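Nitrosopumilus output domain-containing protein (Pyrococcus horikoshii, PDB 2P9X) is of unknown function but binds zinc ions and forms a small all-helical Nitrosopumilus output domain. Local coordinates at residues A[7-11]-A[72-77]. Sequence-based numbering, arbitrary orientation.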
loop_
_atom_site.group_PDB
_atom_site.type_symbol
_atom_site.label_atom_id
_atom_site.label_comp_id
_atom_site.label_asym_id
_atom_site.label_seq_id
_atom_site.Cartn_x
_atom_site.Cartn_y
_atom_site.Cartn_z
ATOM N N ILE A 7 20.410 11.318 -15.983
ATOM C CA ILE A 7 20.032 10.003 -16.491
ATOM C C ILE A 7 19.228 9.181 -15.487
ATOM O O ILE A 7 18.240 8.535 -15.851
ATOM C CB ILE A 7 21.272 9.202 -16.923
ATOM C CG1 ILE A 7 21.956 9.913 -18.093
ATOM C CG2 ILE A 7 20.866 7.801 -17.341
ATOM C CD1 ILE A 7 23.318 9.338 -18.447
ATOM N N LEU A 8 19.631 9.198 -14.224
ATOM C CA LEU A 8 18.885 8.422 -13.237
ATOM C C LEU A 8 17.490 9.002 -13.028
ATOM O O LEU A 8 16.504 8.272 -13.014
ATOM C CB LEU A 8 19.622 8.376 -11.896
ATOM C CG LEU A 8 18.866 7.620 -10.796
ATOM C CD1 LEU A 8 18.540 6.213 -11.270
ATOM C CD2 LEU A 8 19.702 7.575 -9.526
ATOM N N THR A 9 17.408 10.318 -12.874
ATOM C CA THR A 9 16.121 10.963 -12.645
ATOM C C THR A 9 15.155 10.744 -13.799
ATOM O O THR A 9 14.003 10.378 -13.580
ATOM C CB THR A 9 16.301 12.477 -12.382
ATOM O OG1 THR A 9 17.148 12.654 -11.238
ATOM C CG2 THR A 9 14.948 13.140 -12.097
ATOM N N LYS A 10 15.619 10.940 -15.028
ATOM C CA LYS A 10 14.743 10.746 -16.180
ATOM C C LYS A 10 14.301 9.295 -16.310
ATOM O O LYS A 10 13.145 9.018 -16.630
ATOM C CB LYS A 10 15.435 11.185 -17.472
ATOM C CG LYS A 10 14.516 11.176 -18.687
ATOM C CD LYS A 10 13.318 12.100 -18.471
ATOM C CE LYS A 10 12.360 12.075 -19.656
ATOM N NZ LYS A 10 12.277 13.400 -20.332
ATOM N N THR A 11 15.217 8.364 -16.064
ATOM C CA THR A 11 14.881 6.949 -16.166
ATOM C C THR A 11 13.782 6.609 -15.170
ATOM O O THR A 11 12.854 5.870 -15.492
ATOM C CB THR A 11 16.097 6.057 -15.887
ATOM O OG1 THR A 11 17.130 6.363 -16.827
ATOM C CG2 THR A 11 15.722 4.582 -16.025
ATOM N N LYS A 72 15.543 -0.875 -15.354
ATOM C CA LYS A 72 15.435 0.131 -16.405
ATOM C C LYS A 72 16.745 0.868 -16.641
ATOM O O LYS A 72 17.062 1.232 -17.774
ATOM C CB LYS A 72 14.344 1.148 -16.065
ATOM C CG LYS A 72 12.929 0.622 -16.194
ATOM C CD LYS A 72 12.649 0.101 -17.591
ATOM C CE LYS A 72 11.290 -0.585 -17.646
ATOM N NZ LYS A 72 10.797 -0.717 -19.044
ATOM N N LEU A 73 17.503 1.105 -15.575
ATOM C CA LEU A 73 18.767 1.810 -15.733
ATOM C C LEU A 73 19.798 0.940 -16.450
ATOM O O LEU A 73 20.645 1.408 -17.201
ATOM C CB LEU A 73 19.279 2.194 -14.344
ATOM C CG LEU A 73 20.298 3.334 -14.397
ATOM C CD1 LEU A 73 19.733 4.597 -15.053
ATOM C CD2 LEU A 73 20.789 3.753 -13.012
ATOM N N LYS A 74 19.727 -0.371 -16.160
ATOM C CA LYS A 74 20.606 -1.302 -16.852
ATOM C C LYS A 74 20.319 -1.318 -18.355
ATOM O O LYS A 74 21.206 -1.436 -19.192
ATOM C CB LYS A 74 20.394 -2.693 -16.250
ATOM C CG LYS A 74 21.184 -2.878 -14.953
ATOM C CD LYS A 74 20.867 -4.201 -14.253
ATOM C CE LYS A 74 21.477 -4.275 -12.848
ATOM N NZ LYS A 74 21.276 -5.613 -12.291
ATOM N N GLY A 75 19.017 -1.223 -18.687
ATOM C CA GLY A 75 18.633 -1.159 -20.091
ATOM C C GLY A 75 19.039 0.174 -20.725
ATOM O O GLY A 75 19.211 0.293 -21.931
ATOM N N ARG A 76 19.184 1.193 -19.884
ATOM C CA ARG A 76 19.576 2.517 -20.360
ATOM C C ARG A 76 21.097 2.655 -20.541
ATOM O O ARG A 76 21.580 3.312 -21.452
ATOM C CB ARG A 76 19.084 3.553 -19.348
ATOM C CG ARG A 76 18.758 4.898 -19.993
ATOM C CD ARG A 76 19.897 5.392 -20.887
ATOM N NE ARG A 76 19.855 6.851 -21.023
ATOM C CZ ARG A 76 20.933 7.439 -21.578
ATOM N NH1 ARG A 76 21.954 6.704 -21.980
ATOM N NH2 ARG A 76 20.964 8.769 -21.727
ATOM N N LEU A 77 21.852 2.044 -19.603
ATOM C CA LEU A 77 23.300 2.285 -19.527
ATOM C C LEU A 77 24.101 1.077 -19.999
ATOM O O LEU A 77 24.803 1.075 -21.005
ATOM C CB LEU A 77 23.651 2.519 -18.057
ATOM C CG LEU A 77 23.417 3.959 -17.625
ATOM C CD1 LEU A 77 24.007 4.242 -16.245
ATOM C CD2 LEU A 77 24.047 4.979 -18.572
#
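Leu73 pushes its two methyls against helix 3-19, CD1 lying 3.6 Å from OG1 of Thr11 and CD2 3.8 Å from CD1 of Leu8, the Leu8 and Leu73 side chains crossing at about a right angle. Its first torsion (chi1 -160°) sets CG opposite the backbone N, carrying the branched end over to the neighbouring helix, where CG2 of Ile7 also packs on CD1. Thr11 suits a place where the helices come close: its CG2 rests 3.7 Å from CB of Lys72, while its OG1 donates to Ile7 O at 2.6 Å. That carbonyl also accepts a hydrogen bond from Thr11 N, the two donors arriving from opposite faces of its plane. The short axes of 7-11 and 72-76 run at 122° to each other in the all-helical Nitrosopumilus output domain, with helix 86-97 supplying Leu89 and Ile93 against Leu73. A valine in place of Thr11 would probably leave Ile7 O without its second donor. Ile7, branched and apolar, lies over one face of the Arg76 guanidinium, its CD1 displaced toward the rim and its CG2 3.9 Å from NE. Lys72 lends CB to Thr11; its chain, bent at chi2, leads away from 7-11, and NZ forms a salt bridge with Glu18 farther along helix 3-19.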